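Local coordinates for protein EvdO2 (Micromonospora carbonacea, PDB 4XAB) that probably acts as an oxygenase of the phytanoyl-CoA dioxygenase family, performing an oxidative cyclization in the biosynthesis of orthosomycin antibiotics, at residues A[140-154]-A[200-212]. Residues are numbered along the deposited sequence; the frame is centred on the assembly and turned at random.
Sequences RRRGLSIWTTLDEAT and PLAPGGAVVHDFR
The ring of F211 lies flat against the backbone of G143, whose CA sits over the face, 3.7 Å from the ring centroid; L144 N is over the same face nearer the rim, and at the ring edge come S145 OG and R141 O. A CB on G143 would collide with this ring. CG anti to the carbonyl carbon and beside the backbone N (chi1 -80°) lays the F211 ring over G143, while F211 N bonds to G143 O from above the carbonyl plane. Cutting this ring back to an alanine here is likely to uncover the G143 backbone and open a gap beside the strand. S145 CB lies over one face of the H209 ring, offset toward the rim, in a CH-pi contact (4.2 Å from the centroid), and W147 takes L201 CD1 at its ring edge, 3.7 Å from CZ3, while V207 CG2 packs beside W147 CB. L144 and I146 meet V208 on the other face of the sheet, toward helix 89-102.

Strands 143-149 and 206-210 run antiparallel, 167° apart, with paired bonds at S145–H209 and W147–V207; the straightest of these four runs from W147 N to V207 O (2.8 Å, 171°). Beyond them, at the type II turn from A202 to G205, T149 N donates to G205 O and G204 N to T149 O, and A153 pairs with L201. One water joins G143 N to D210 OD2; another links S145 OG to H209 O. These are neighbouring strands of the double-stranded beta-helix. S145, W147, V207 and H209 share the face toward the nickel, which H129, D131 and H215 bind. A hydrogen bond between ND1 and Y162 OH helps fix the rotation of the H209 ring; the side chain of H209 comes within about 4 Å of the nickel and so probably helps line the active-site pocket.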
ATOM      1  N   ARG A 140       8.626 -14.772 -10.504  1.00 21.79           N
ATOM      2  CA  ARG A 140       7.279 -14.227 -10.538  1.00 21.73           C
ATOM      3  C   ARG A 140       6.522 -14.661  -9.298  1.00 21.02           C
ATOM      4  O   ARG A 140       6.589 -15.809  -8.890  1.00 19.57           O
ATOM      5  CB  ARG A 140       6.553 -14.673 -11.813  1.00 29.01           C
ATOM      6  CG  ARG A 140       5.176 -14.036 -12.009  1.00 40.35           C
ATOM      7  CD  ARG A 140       4.532 -14.494 -13.310  1.00 50.97           C
ATOM      8  NE  ARG A 140       3.160 -14.003 -13.456  1.00 63.40           N
ATOM      9  CZ  ARG A 140       2.080 -14.668 -13.051  1.00 66.84           C
ATOM     10  NH1 ARG A 140       2.207 -15.853 -12.467  1.00 68.19           N
ATOM     11  NH2 ARG A 140       0.871 -14.147 -13.227  1.00 65.76           N
ATOM     12  N   ARG A 141       5.818 -13.724  -8.673  1.00 20.13           N
ATOM     13  CA  ARG A 141       4.930 -14.069  -7.569  1.00 19.70           C
ATOM     14  C   ARG A 141       3.549 -13.548  -7.908  1.00 20.08           C
ATOM     15  O   ARG A 141       3.436 -12.462  -8.464  1.00 26.61           O
ATOM     16  CB  ARG A 141       5.389 -13.440  -6.252  1.00 20.49           C
ATOM     17  CG  ARG A 141       6.715 -13.950  -5.691  1.00 20.02           C
ATOM     18  CD  ARG A 141       7.051 -13.107  -4.465  1.00 29.93           C
ATOM     19  NE  ARG A 141       8.378 -13.372  -3.920  1.00 30.73           N
ATOM     20  CZ  ARG A 141       8.619 -14.204  -2.915  1.00 33.12           C
ATOM     21  NH1 ARG A 141       7.625 -14.885  -2.357  1.00 30.77           N
ATOM     22  NH2 ARG A 141       9.861 -14.370  -2.477  1.00 41.60           N
ATOM     23  N   ARG A 142       2.515 -14.330  -7.611  1.00 18.28           N
ATOM     24  CA  ARG A 142       1.162 -13.785  -7.581  1.00 20.83           C
ATOM     25  C   ARG A 142       0.973 -13.102  -6.238  1.00 22.26           C
ATOM     26  O   ARG A 142       1.488 -13.554  -5.222  1.00 22.32           O
ATOM     27  CB  ARG A 142       0.122 -14.877  -7.794  1.00 26.24           C
ATOM     28  CG  ARG A 142       0.285 -15.588  -9.118  1.00 37.30           C
ATOM     29  CD  ARG A 142      -1.033 -16.092  -9.658  1.00 52.16           C
ATOM     30  NE  ARG A 142      -1.559 -17.215  -8.891  1.00 59.28           N
ATOM     31  CZ  ARG A 142      -2.709 -17.193  -8.224  1.00 58.99           C
ATOM     32  NH1 ARG A 142      -3.465 -16.103  -8.229  1.00 49.43           N
ATOM     33  NH2 ARG A 142      -3.108 -18.272  -7.564  1.00 65.13           N
ATOM     34  N   GLY A 143       0.243 -12.004  -6.209  1.00 18.23           N
ATOM     35  CA  GLY A 143       0.083 -11.356  -4.927  1.00 15.46           C
ATOM     36  C   GLY A 143      -0.746 -10.112  -4.963  1.00 16.28           C
ATOM     37  O   GLY A 143      -1.156  -9.632  -6.023  1.00 18.04           O
ATOM     38  N   LEU A 144      -0.973  -9.570  -3.778  1.00 14.48           N
ATOM     39  CA  LEU A 144      -1.750  -8.350  -3.675  1.00 11.69           C
ATOM     40  C   LEU A 144      -1.402  -7.621  -2.390  1.00 12.87           C
ATOM     41  O   LEU A 144      -0.678  -8.140  -1.522  1.00 15.72           O
ATOM     42  CB  LEU A 144      -3.253  -8.665  -3.747  1.00 16.39           C
ATOM     43  CG  LEU A 144      -3.861  -9.721  -2.806  1.00 13.22           C
ATOM     44  CD1 LEU A 144      -3.919  -9.248  -1.356  1.00 17.11           C
ATOM     45  CD2 LEU A 144      -5.271 -10.091  -3.261  1.00 14.44           C
ATOM     46  N   SER A 145      -1.927  -6.412  -2.287  1.00 12.53           N
ATOM     47  CA  SER A 145      -1.777  -5.568  -1.110  1.00 10.25           C
ATOM     48  C   SER A 145      -3.151  -5.171  -0.591  1.00 12.06           C
ATOM     49  O   SER A 145      -4.036  -4.875  -1.378  1.00 13.77           O
ATOM     50  CB  SER A 145      -0.994  -4.297  -1.436  1.00 15.84           C
ATOM     51  OG  SER A 145       0.337  -4.621  -1.797  1.00 19.77           O
ATOM     52  N   ILE A 146      -3.291  -5.150   0.730  1.00 12.08           N
ATOM     53  CA  ILE A 146      -4.507  -4.685   1.404  1.00 11.64           C
ATOM     54  C   ILE A 146      -4.125  -3.477   2.251  1.00 12.53           C
ATOM     55  O   ILE A 146      -3.406  -3.594   3.254  1.00 13.78           O
ATOM     56  CB  ILE A 146      -5.142  -5.802   2.270  1.00 13.42           C
ATOM     57  CG1 ILE A 146      -5.512  -6.999   1.400  1.00 12.79           C
ATOM     58  CG2 ILE A 146      -6.400  -5.303   2.942  1.00 13.66           C
ATOM     59  CD1 ILE A 146      -5.975  -8.238   2.189  1.00 17.06           C
ATOM     60  N   TRP A 147      -4.580  -2.316   1.786  1.00 13.69           N
ATOM     61  CA  TRP A 147      -4.270  -0.995   2.315  1.00 13.12           C
ATOM     62  C   TRP A 147      -5.420  -0.575   3.221  1.00 12.67           C
ATOM     63  O   TRP A 147      -6.451  -0.154   2.716  1.00 15.53           O
ATOM     64  CB  TRP A 147      -4.106  -0.030   1.127  1.00 17.97           C
ATOM     65  CG  TRP A 147      -3.546   1.371   1.321  1.00 22.15           C
ATOM     66  CD1 TRP A 147      -2.232   1.758   1.220  1.00 21.00           C
ATOM     67  CD2 TRP A 147      -4.301   2.582   1.516  1.00 27.51           C
ATOM     68  NE1 TRP A 147      -2.125   3.123   1.394  1.00 28.57           N
ATOM     69  CE2 TRP A 147      -3.377   3.650   1.575  1.00 30.16           C
ATOM     70  CE3 TRP A 147      -5.663   2.861   1.667  1.00 22.80           C
ATOM     71  CZ2 TRP A 147      -3.773   4.979   1.782  1.00 31.27           C
ATOM     72  CZ3 TRP A 147      -6.055   4.191   1.872  1.00 23.55           C
ATOM     73  CH2 TRP A 147      -5.113   5.225   1.926  1.00 26.45           C
ATOM     74  N   THR A 148      -5.261  -0.727   4.535  1.00 14.73           N
ATOM     75  CA  THR A 148      -6.335  -0.383   5.480  1.00 16.59           C
ATOM     76  C   THR A 148      -6.073   1.009   6.018  1.00 14.73           C
ATOM     77  O   THR A 148      -4.991   1.269   6.551  1.00 20.10           O
ATOM     78  CB  THR A 148      -6.412  -1.366   6.667  1.00 14.91           C
ATOM     79  OG1 THR A 148      -6.668  -2.693   6.193  1.00 16.99           O
ATOM     80  CG2 THR A 148      -7.506  -0.943   7.668  1.00 16.38           C
ATOM     81  N   THR A 149      -7.040   1.908   5.891  1.00 14.86           N
ATOM     82  CA  THR A 149      -6.797   3.271   6.352  1.00 15.34           C
ATOM     83  C   THR A 149      -7.263   3.421   7.795  1.00 16.70           C
ATOM     84  O   THR A 149      -8.246   2.805   8.209  1.00 16.39           O
ATOM     85  CB  THR A 149      -7.486   4.308   5.445  1.00 12.49           C
ATOM     86  OG1 THR A 149      -7.112   5.626   5.850  1.00 19.18           O
ATOM     87  CG2 THR A 149      -9.023   4.165   5.483  1.00 15.45           C
ATOM     88  N   LEU A 150      -6.530   4.220   8.568  1.00 16.57           N
ATOM     89  CA  LEU A 150      -6.897   4.511   9.953  1.00 17.50           C
ATOM     90  C   LEU A 150      -7.695   5.800  10.035  1.00 16.12           C
ATOM     91  O   LEU A 150      -8.255   6.137  11.082  1.00 18.62           O
ATOM     92  CB  LEU A 150      -5.651   4.634  10.840  1.00 19.61           C
ATOM     93  CG  LEU A 150      -4.654   3.484  10.866  1.00 25.36           C
ATOM     94  CD1 LEU A 150      -3.706   3.628  12.066  1.00 26.30           C
ATOM     95  CD2 LEU A 150      -5.370   2.142  10.877  1.00 30.05           C
ATOM     96  N   ASP A 151      -7.724   6.524   8.919  1.00 17.71           N
ATOM     97  CA  ASP A 151      -8.317   7.853   8.849  1.00 16.48           C
ATOM     98  C   ASP A 151      -9.228   7.926   7.642  1.00 17.01           C
ATOM     99  O   ASP A 151      -9.129   7.075   6.753  1.00 19.20           O
ATOM    100  CB  ASP A 151      -7.224   8.919   8.737  1.00 18.94           C
ATOM    101  CG  ASP A 151      -6.279   8.902   9.916  1.00 23.58           C
ATOM    102  OD1 ASP A 151      -6.723   9.253  11.023  1.00 22.28           O
ATOM    103  OD2 ASP A 151      -5.102   8.521   9.748  1.00 22.11           O
ATOM    104  N   GLU A 152     -10.104   8.930   7.590  1.00 17.33           N
ATOM    105  CA  GLU A 152     -10.765   9.224   6.325  1.00 18.97           C
ATOM    106  C   GLU A 152      -9.696   9.378   5.243  1.00 18.76           C
ATOM    107  O   GLU A 152      -8.672  10.034   5.461  1.00 20.40           O
ATOM    108  CB  GLU A 152     -11.620  10.498   6.397  1.00 19.02           C
ATOM    109  CG  GLU A 152     -12.327  10.772   5.068  1.00 24.74           C
ATOM    110  CD  GLU A 152     -13.260  11.969   5.098  1.00 30.70           C
ATOM    111  OE1 GLU A 152     -13.055  12.882   5.925  1.00 31.61           O
ATOM    112  OE2 GLU A 152     -14.200  11.999   4.273  1.00 31.47           O
ATOM    113  N   ALA A 153      -9.931   8.771   4.088  1.00 15.59           N
ATOM    114  CA  ALA A 153      -9.052   8.944   2.947  1.00 13.48           C
ATOM    115  C   ALA A 153      -9.840   9.559   1.804  1.00 18.88           C
ATOM    116  O   ALA A 153     -10.812   8.980   1.331  1.00 20.19           O
ATOM    117  CB  ALA A 153      -8.448   7.629   2.529  1.00 12.84           C
ATOM    118  N   THR A 154      -9.438  10.752   1.389  1.00 17.53           N
ATOM    119  CA  THR A 154     -10.106  11.439   0.289  1.00 14.40           C
ATOM    120  C   THR A 154      -9.112  11.760  -0.810  1.00 16.74           C
ATOM    121  O   THR A 154      -7.902  11.574  -0.641  1.00 19.22           O
ATOM    122  CB  THR A 154     -10.744  12.752   0.742  1.00 18.79           C
ATOM    123  OG1 THR A 154      -9.696  13.646   1.141  1.00 21.02           O
ATOM    124  CG2 THR A 154     -11.668  12.517   1.913  1.00 20.02           C
ATOM    125  N   PRO A 200     -11.731   6.758  -2.467  1.00 17.01           N
ATOM    126  CA  PRO A 200     -11.830   7.280  -1.103  1.00 16.51           C
ATOM    127  C   PRO A 200     -12.372   6.221  -0.144  1.00 14.42           C
ATOM    128  O   PRO A 200     -13.070   5.295  -0.571  1.00 17.93           O
ATOM    129  CB  PRO A 200     -12.795   8.456  -1.251  1.00 18.10           C
ATOM    130  CG  PRO A 200     -12.654   8.879  -2.687  1.00 20.42           C
ATOM    131  CD  PRO A 200     -12.520   7.563  -3.416  1.00 17.03           C
ATOM    132  N   LEU A 201     -12.017   6.355   1.130  1.00 14.05           N
ATOM    133  CA  LEU A 201     -12.369   5.391   2.165  1.00 12.07           C
ATOM    134  C   LEU A 201     -12.720   6.096   3.450  1.00 14.66           C
ATOM    135  O   LEU A 201     -12.223   7.187   3.726  1.00 15.61           O
ATOM    136  CB  LEU A 201     -11.216   4.436   2.449  1.00 14.05           C
ATOM    137  CG  LEU A 201     -10.770   3.552   1.285  1.00 15.05           C
ATOM    138  CD1 LEU A 201      -9.514   2.815   1.684  1.00 16.84           C
ATOM    139  CD2 LEU A 201     -11.869   2.558   0.864  1.00 15.85           C
ATOM    140  N   ALA A 202     -13.562   5.447   4.243  1.00 13.61           N
ATOM    141  CA  ALA A 202     -13.794   5.865   5.616  1.00 14.63           C
ATOM    142  C   ALA A 202     -12.807   5.103   6.501  1.00 15.47           C
ATOM    143  O   ALA A 202     -12.209   4.116   6.045  1.00 16.91           O
ATOM    144  CB  ALA A 202     -15.235   5.578   6.014  1.00 13.72           C
ATOM    145  N   PRO A 203     -12.613   5.549   7.754  1.00 15.47           N
ATOM    146  CA  PRO A 203     -11.692   4.835   8.644  1.00 14.70           C
ATOM    147  C   PRO A 203     -12.055   3.359   8.791  1.00 18.50           C
ATOM    148  O   PRO A 203     -13.224   3.018   8.959  1.00 17.18           O
ATOM    149  CB  PRO A 203     -11.854   5.566   9.980  1.00 22.68           C
ATOM    150  CG  PRO A 203     -12.355   6.909   9.620  1.00 23.09           C
ATOM    151  CD  PRO A 203     -13.216   6.723   8.417  1.00 17.77           C
ATOM    152  N   GLY A 204     -11.051   2.493   8.680  1.00 16.32           N
ATOM    153  CA  GLY A 204     -11.280   1.060   8.749  1.00 14.48           C
ATOM    154  C   GLY A 204     -11.602   0.428   7.411  1.00 15.08           C
ATOM    155  O   GLY A 204     -11.681  -0.798   7.314  1.00 15.35           O
ATOM    156  N   GLY A 205     -11.797   1.259   6.388  1.00 13.51           N
ATOM    157  CA  GLY A 205     -11.972   0.775   5.026  1.00 11.08           C
ATOM    158  C   GLY A 205     -10.633   0.366   4.449  1.00 11.22           C
ATOM    159  O   GLY A 205      -9.592   0.703   4.999  1.00 13.90           O
ATOM    160  N   ALA A 206     -10.662  -0.374   3.348  1.00 11.17           N
ATOM    161  CA  ALA A 206      -9.413  -0.762   2.691  1.00 12.86           C
ATOM    162  C   ALA A 206      -9.580  -0.801   1.203  1.00 10.80           C
ATOM    163  O   ALA A 206     -10.682  -0.980   0.685  1.00 13.17           O
ATOM    164  CB  ALA A 206      -8.919  -2.129   3.181  1.00 13.06           C
ATOM    165  N   VAL A 207      -8.459  -0.648   0.504  1.00 11.15           N
ATOM    166  CA  VAL A 207      -8.422  -0.965  -0.899  1.00 12.99           C
ATOM    167  C   VAL A 207      -7.455  -2.126  -1.053  1.00 10.92           C
ATOM    168  O   VAL A 207      -6.477  -2.266  -0.294  1.00 12.75           O
ATOM    169  CB  VAL A 207      -7.992   0.235  -1.778  1.00 16.96           C
ATOM    170  CG1 VAL A 207      -9.102   1.273  -1.825  1.00 21.83           C
ATOM    171  CG2 VAL A 207      -6.724   0.849  -1.248  1.00 18.31           C
ATOM    172  N   VAL A 208      -7.793  -2.982  -1.996  1.00 11.40           N
ATOM    173  CA  VAL A 208      -6.985  -4.164  -2.310  1.00 11.69           C
ATOM    174  C   VAL A 208      -6.526  -4.066  -3.760  1.00 13.17           C
ATOM    175  O   VAL A 208      -7.345  -3.816  -4.629  1.00 16.29           O
ATOM    176  CB  VAL A 208      -7.808  -5.446  -2.115  1.00 13.84           C
ATOM    177  CG1 VAL A 208      -6.943  -6.685  -2.341  1.00 12.29           C
ATOM    178  CG2 VAL A 208      -8.451  -5.455  -0.714  1.00 15.12           C
ATOM    179  N   HIS A 209      -5.237  -4.261  -4.049  1.00 13.03           N
ATOM    180  CA  HIS A 209      -4.833  -4.259  -5.457  1.00 12.87           C
ATOM    181  C   HIS A 209      -3.755  -5.269  -5.774  1.00 10.34           C
ATOM    182  O   HIS A 209      -2.880  -5.572  -4.955  1.00 14.49           O
ATOM    183  CB  HIS A 209      -4.356  -2.868  -5.931  1.00 14.25           C
ATOM    184  CG  HIS A 209      -3.186  -2.316  -5.174  1.00 16.17           C
ATOM    185  ND1 HIS A 209      -3.335  -1.461  -4.101  1.00 17.67           N
ATOM    186  CD2 HIS A 209      -1.851  -2.462  -5.358  1.00 18.82           C
ATOM    187  CE1 HIS A 209      -2.143  -1.128  -3.641  1.00 17.96           C
ATOM    188  NE2 HIS A 209      -1.226  -1.713  -4.391  1.00 21.09           N
ATOM    189  N   ASP A 210      -3.843  -5.759  -6.997  1.00 11.18           N
ATOM    190  CA  ASP A 210      -2.878  -6.707  -7.557  1.00 11.27           C
ATOM    191  C   ASP A 210      -1.478  -6.093  -7.683  1.00 15.13           C
ATOM    192  O   ASP A 210      -1.331  -4.882  -7.820  1.00 12.46           O
ATOM    193  CB  ASP A 210      -3.376  -7.183  -8.923  1.00 11.73           C
ATOM    194  CG  ASP A 210      -2.519  -8.295  -9.508  1.00 20.96           C
ATOM    195  OD1 ASP A 210      -1.603  -8.014 -10.318  1.00 17.30           O
ATOM    196  OD2 ASP A 210      -2.761  -9.454  -9.145  1.00 20.26           O
ATOM    197  N   PHE A 211      -0.449  -6.933  -7.640  1.00 12.83           N
ATOM    198  CA  PHE A 211       0.918  -6.471  -7.825  1.00 14.70           C
ATOM    199  C   PHE A 211       1.118  -5.701  -9.134  1.00 15.93           C
ATOM    200  O   PHE A 211       2.061  -4.907  -9.250  1.00 17.98           O
ATOM    201  CB  PHE A 211       1.886  -7.663  -7.788  1.00 16.54           C
ATOM    202  CG  PHE A 211       2.226  -8.140  -6.403  1.00 13.48           C
ATOM    203  CD1 PHE A 211       1.813  -7.443  -5.284  1.00 21.84           C
ATOM    204  CD2 PHE A 211       2.968  -9.300  -6.232  1.00 15.77           C
ATOM    205  CE1 PHE A 211       2.139  -7.889  -4.008  1.00 22.84           C
ATOM    206  CE2 PHE A 211       3.304  -9.742  -4.962  1.00 20.68           C
ATOM    207  CZ  PHE A 211       2.883  -9.037  -3.851  1.00 24.40           C
ATOM    208  N   ARG A 212       0.266  -5.940 -10.129  1.00 13.53           N
ATOM    209  CA  ARG A 212       0.479  -5.294 -11.432  1.00 16.18           C
ATOM    210  C   ARG A 212      -0.493  -4.135 -11.711  1.00 17.96           C
ATOM    211  O   ARG A 212      -0.429  -3.506 -12.762  1.00 16.13           O
ATOM    212  CB  ARG A 212       0.387  -6.334 -12.549  1.00 19.78           C
ATOM    213  CG  ARG A 212       1.291  -6.056 -13.735  1.00 28.68           C
ATOM    214  CD  ARG A 212       1.344  -7.255 -14.666  1.00 29.40           C
ATOM    215  NE  ARG A 212       2.343  -8.242 -14.267  1.00 35.53           N
ATOM    216  CZ  ARG A 212       2.680  -9.293 -15.011  1.00 36.94           C
ATOM    217  NH1 ARG A 212       2.081  -9.491 -16.176  1.00 38.55           N
ATOM    218  NH2 ARG A 212       3.605 -10.147 -14.594  1.00 36.48           N
TER
HETATM  219  O   HOH W   1      -0.237 -10.773  -8.882  1.00 35.71           O
HETATM  220  O   HOH W   2       0.035  -4.865  -4.533  1.00 18.41           O